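Local coordinates for protein antigen 43 (Escherichia coli, PDB 4KH3) that mediates bacterial self-association and clumping as the alpha domain of an autotransporter, and probably contributes to biofilm formation, at residues Gly281-Val286 with Asp291-Glu296; Thr312-Asp315 with Thr319-Ile322. All blocks are in the same frame, centred on the assembly; numbering follows the deposited sequence. Where two conformers were deposited one is given.

Contact 1 of 2, residues Gly281-Val286 with Asp291-Glu296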
loop_
_atom_site.group_PDB
_atom_site.type_symbol
_atom_site.label_atom_id
_atom_site.label_comp_id
_atom_site.label_asym_id
_atom_site.label_seq_id
_atom_site.Cartn_x
_atom_site.Cartn_y
_atom_site.Cartn_z
ATOM N N GLY A 281 -4.883 19.798 12.737
ATOM C CA GLY A 281 -3.990 20.052 13.857
ATOM C C GLY A 281 -3.207 18.819 14.259
ATOM O O GLY A 281 -3.067 17.874 13.477
ATOM N N ALA A 282 -2.693 18.828 15.481
ATOM C CA ALA A 282 -1.931 17.698 15.999
ATOM C C ALA A 282 -2.805 16.460 16.037
ATOM O O ALA A 282 -4.017 16.551 16.231
ATOM C CB ALA A 282 -1.396 18.001 17.385
ATOM N N PHE A 283 -2.179 15.310 15.821
ATOM C CA PHE A 283 -2.853 14.028 15.900
ATOM C C PHE A 283 -1.820 13.020 16.335
ATOM O O PHE A 283 -0.621 13.248 16.177
ATOM C CB PHE A 283 -3.462 13.616 14.551
ATOM C CG PHE A 283 -2.459 13.086 13.553
ATOM C CD1 PHE A 283 -2.147 11.731 13.504
ATOM C CD2 PHE A 283 -1.842 13.941 12.652
ATOM C CE1 PHE A 283 -1.230 11.248 12.596
ATOM C CE2 PHE A 283 -0.927 13.460 11.734
ATOM C CZ PHE A 283 -0.622 12.112 11.704
ATOM N N SER A 284 -2.286 11.902 16.869
ATOM C CA SER A 284 -1.386 10.880 17.368
ATOM C C SER A 284 -2.044 9.516 17.404
ATOM O O SER A 284 -3.251 9.393 17.566
ATOM C CB SER A 284 -0.906 11.240 18.762
ATOM O OG SER A 284 -2.020 11.466 19.603
ATOM N N VAL A 285 -1.227 8.498 17.192
ATOM C CA VAL A 285 -1.583 7.127 17.471
ATOM C C VAL A 285 -0.425 6.668 18.332
ATOM O O VAL A 285 0.688 6.444 17.838
ATOM C CB VAL A 285 -1.664 6.267 16.204
ATOM C CG1 VAL A 285 -2.186 4.891 16.544
ATOM C CG2 VAL A 285 -2.564 6.925 15.159
ATOM N N VAL A 286 -0.684 6.584 19.633
ATOM C CA VAL A 286 0.346 6.283 20.613
ATOM C C VAL A 286 -0.175 5.300 21.667
ATOM O O VAL A 286 -1.239 5.518 22.259
ATOM C CB VAL A 286 0.815 7.579 21.311
ATOM C CG1 VAL A 286 1.639 7.266 22.534
ATOM C CG2 VAL A 286 1.609 8.425 20.357
ATOM N N ASP A 291 -5.875 9.871 18.374
ATOM C CA ASP A 291 -6.609 11.121 18.531
ATOM C C ASP A 291 -6.401 12.051 17.330
ATOM O O ASP A 291 -5.264 12.284 16.908
ATOM C CB ASP A 291 -6.211 11.830 19.834
ATOM C CG ASP A 291 -6.992 13.121 20.063
ATOM O OD1 ASP A 291 -8.187 13.184 19.708
ATOM O OD2 ASP A 291 -6.409 14.085 20.595
ATOM N N ASN A 292 -7.510 12.568 16.798
ATOM C CA ASN A 292 -7.523 13.532 15.691
ATOM C C ASN A 292 -6.990 12.975 14.371
ATOM O O ASN A 292 -6.468 13.707 13.530
ATOM C CB ASN A 292 -6.814 14.842 16.064
ATOM C CG ASN A 292 -7.116 15.972 15.085
ATOM O OD1 ASN A 292 -8.203 16.031 14.499
ATOM N ND2 ASN A 292 -6.146 16.861 14.890
ATOM N N VAL A 293 -7.127 11.670 14.188
ATOM C CA VAL A 293 -6.762 11.059 12.930
ATOM C C VAL A 293 -7.738 11.530 11.840
ATOM O O VAL A 293 -8.955 11.522 12.025
ATOM C CB VAL A 293 -6.705 9.520 13.045
ATOM C CG1 VAL A 293 -6.631 8.887 11.679
ATOM C CG2 VAL A 293 -5.501 9.102 13.903
ATOM N N VAL A 294 -7.194 11.995 10.720
ATOM C CA VAL A 294 -8.023 12.380 9.586
ATOM C C VAL A 294 -7.804 11.356 8.487
ATOM O O VAL A 294 -6.660 11.050 8.125
ATOM C CB VAL A 294 -7.680 13.801 9.087
ATOM C CG1 VAL A 294 -8.272 14.060 7.686
ATOM C CG2 VAL A 294 -8.166 14.838 10.088
ATOM N N LEU A 295 -8.906 10.821 7.975
ATOM C CA LEU A 295 -8.876 9.711 7.044
ATOM C C LEU A 295 -9.578 10.046 5.745
ATOM O O LEU A 295 -10.797 10.150 5.713
ATOM C CB LEU A 295 -9.577 8.506 7.664
ATOM C CG LEU A 295 -8.976 7.926 8.940
ATOM C CD1 LEU A 295 -9.934 6.869 9.507
ATOM C CD2 LEU A 295 -7.613 7.334 8.658
ATOM N N GLU A 296 -8.814 10.187 4.668
ATOM C CA GLU A 296 -9.396 10.443 3.353
ATOM C C GLU A 296 -8.519 9.843 2.261
ATOM O O GLU A 296 -7.377 9.475 2.522
ATOM C CB GLU A 296 -9.582 11.948 3.145
ATOM C CG GLU A 296 -8.328 12.771 3.432
ATOM C CD GLU A 296 -8.621 14.244 3.698
ATOM O OE1 GLU A 296 -9.805 14.653 3.706
ATOM O OE2 GLU A 296 -7.658 15.002 3.911
#

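Contact 2 of 2, residues Thr312-Asp315 with Thr319-Ile322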
loop_
_atom_site.group_PDB
_atom_site.type_symbol
_atom_site.label_atom_id
_atom_site.label_comp_id
_atom_site.label_asym_id
_atom_site.label_seq_id
_atom_site.Cartn_x
_atom_site.Cartn_y
_atom_site.Cartn_z
ATOM N N THR A 312 -11.948 11.152 15.335
ATOM C CA THR A 312 -11.558 10.671 14.021
ATOM C C THR A 312 -12.448 11.302 12.963
ATOM O O THR A 312 -13.674 11.215 13.040
ATOM C CB THR A 312 -11.666 9.146 13.910
ATOM O OG1 THR A 312 -10.865 8.534 14.928
ATOM C CG2 THR A 312 -11.182 8.687 12.552
ATOM N N ARG A 313 -11.826 11.951 11.984
ATOM C CA ARG A 313 -12.558 12.503 10.848
ATOM C C ARG A 313 -12.490 11.509 9.671
ATOM O O ARG A 313 -11.412 11.118 9.230
ATOM C CB ARG A 313 -11.995 13.878 10.484
ATOM C CG ARG A 313 -12.598 14.506 9.254
ATOM C CD ARG A 313 -14.009 14.976 9.497
ATOM N NE ARG A 313 -14.620 15.423 8.252
ATOM C CZ ARG A 313 -15.919 15.651 8.090
ATOM N NH1 ARG A 313 -16.758 15.472 9.105
ATOM N NH2 ARG A 313 -16.377 16.049 6.905
ATOM N N VAL A 314 -13.641 11.050 9.198
ATOM C CA VAL A 314 -13.652 10.083 8.112
ATOM C C VAL A 314 -14.280 10.698 6.875
ATOM O O VAL A 314 -15.504 10.779 6.771
ATOM C CB VAL A 314 -14.421 8.817 8.491
ATOM C CG1 VAL A 314 -14.140 7.714 7.487
ATOM C CG2 VAL A 314 -14.042 8.367 9.905
ATOM N N ASP A 315 -13.437 11.129 5.941
ATOM C CA ASP A 315 -13.906 11.824 4.751
ATOM C C ASP A 315 -13.824 10.997 3.502
ATOM O O ASP A 315 -13.613 9.793 3.552
ATOM C CB ASP A 315 -13.124 13.109 4.521
ATOM C CG ASP A 315 -13.528 14.186 5.467
ATOM O OD1 ASP A 315 -14.540 13.971 6.166
ATOM O OD2 ASP A 315 -12.851 15.233 5.514
ATOM N N THR A 319 -11.544 5.313 5.484
ATOM C CA THR A 319 -12.164 4.159 6.124
ATOM C C THR A 319 -11.803 4.060 7.603
ATOM O O THR A 319 -10.624 4.079 7.970
ATOM C CB THR A 319 -11.768 2.845 5.439
ATOM O OG1 THR A 319 -12.269 2.844 4.104
ATOM C CG2 THR A 319 -12.364 1.668 6.177
ATOM N N LEU A 320 -12.824 3.973 8.448
ATOM C CA LEU A 320 -12.621 3.697 9.866
ATOM C C LEU A 320 -13.191 2.328 10.196
ATOM O O LEU A 320 -14.373 2.073 9.982
ATOM C CB LEU A 320 -13.269 4.771 10.735
ATOM C CG LEU A 320 -13.167 4.541 12.242
ATOM C CD1 LEU A 320 -11.710 4.426 12.667
ATOM C CD2 LEU A 320 -13.867 5.666 12.991
ATOM N N ASP A 321 -12.337 1.449 10.701
ATOM C CA ASP A 321 -12.718 0.076 10.996
ATOM C C ASP A 321 -12.576 -0.197 12.491
ATOM O O ASP A 321 -11.462 -0.322 13.003
ATOM C CB ASP A 321 -11.851 -0.893 10.176
ATOM C CG ASP A 321 -12.103 -2.358 10.525
ATOM O OD1 ASP A 321 -13.087 -2.664 11.234
ATOM O OD2 ASP A 321 -11.317 -3.216 10.071
ATOM N N ILE A 322 -13.704 -0.288 13.190
ATOM C CA ILE A 322 -13.671 -0.571 14.621
ATOM C C ILE A 322 -13.963 -2.029 14.887
ATOM O O ILE A 322 -15.076 -2.499 14.667
ATOM C CB ILE A 322 -14.646 0.291 15.431
ATOM C CG1 ILE A 322 -14.450 1.770 15.109
ATOM C CG2 ILE A 322 -14.427 0.051 16.923
ATOM C CD1 ILE A 322 -15.503 2.323 14.196
#

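Contact 1 of 2, residues Gly281-Val286 with Asp291-Glu296
An antiparallel beta-hairpin interrupts the parallel beta-helix here: strand 281-286 runs back between strand 273-278 and strand 289-291. S284 and D291 form a hydrogen-bonded pair. D291 N donates to S284 O at 2.8 Å, and S284 N donates to D291 O at 3.0 Å. The same D291 O also receives a CA-H contact from F283 CA at 3.1 Å. The side chains of S284 and D291 share one face of the sheet, where S284 OG lies 4.2 Å from D291 CB. Their polar ends have other partners. S284 OG is hydrogen-bonded to a malonate ion, probably from the crystallisation liquor. D291 OD1 accepts from T310 and N311.

N292 then takes left-handed backbone angles, near 65° and 28°, and turns the chain out of the antiparallel pairing. Strand 294-295, which follows, pairs in parallel with 313-314 of the next coil. At this corner N292 O comes within 3.2 Å of F283 CB and accepts a hydrogen bond from N278. The N292 side chain reaches back toward A282 O. The approach of N292 ND2 to A282 O is modelled too short, and N292 has two deposited conformers, so the bond is doubtful.

The apolar part lies on the F283 and V285 side. F283 CG lies between the backbone N and the carbonyl carbon, chi1 77°, and the ring leads away from 291-296 onto V274 and N278 of strand 273-278. Its CD1 still meets V293 CG2 obliquely at 4.3 Å. V285 reaches that same methyl of V293 with CG2, at 3.9 Å, and the two valines pass each other at a slant.

Contact 2 of 2, residues Thr312-Asp315 with Thr319-Ile322
D315 OD2 is held in a salt bridge by R279, and it also lies at the edge of the R313 guanidinium, in its plane. This is a corner of the parallel beta-helix, where strand 313-314 gives way to strand 319-322 on another face of the coil. The other oxygen, D315 OD1, faces R313 NE in a salt bridge modelled so short that its length is doubtful. E296 brings a like charge close to OD2, which the two arginines probably offset. The side chains of R313 and D315 start away from 319-322, and the contact itself is apolar.

V314 and L320 point toward each other and are buried. V314 CG2 packs on L320 CB at 3.8 Å, and the two side chains meet at about a right angle. The other methyl, V314 CG1, rests over the backbone, 4.1 Å from T319 N. L320 CG stands opposite its backbone N, chi1 177°, and this carries the leucine end inward. L320 goes on to touch L295, L301, V303 and V331 of nearby strands. T312 closes the patch from the other end, tip to tip with the leucine, its CG2 4.1 Å from L320 CD2.

In the fold
The two contacts follow one another along the chain, and their centres are 11 Å apart. Contact 1 brings the chain out of the hairpin and into strand 294-295. Contact 2 lies on the next coil, where strand 313-314 runs parallel to 294-295. L295 joins them through two probable backbone hydrogen bonds: L295 N to R313 O and L295 O to D315 N, each 2.8 Å. Its side chain packs on the second contact too, with L295 CD1 3.3 Å from T319 O. V293 O lies 3.6 Å from T312 CG2. R279 is shared by the two contacts, through E296 of contact 1 and D315 of contact 2.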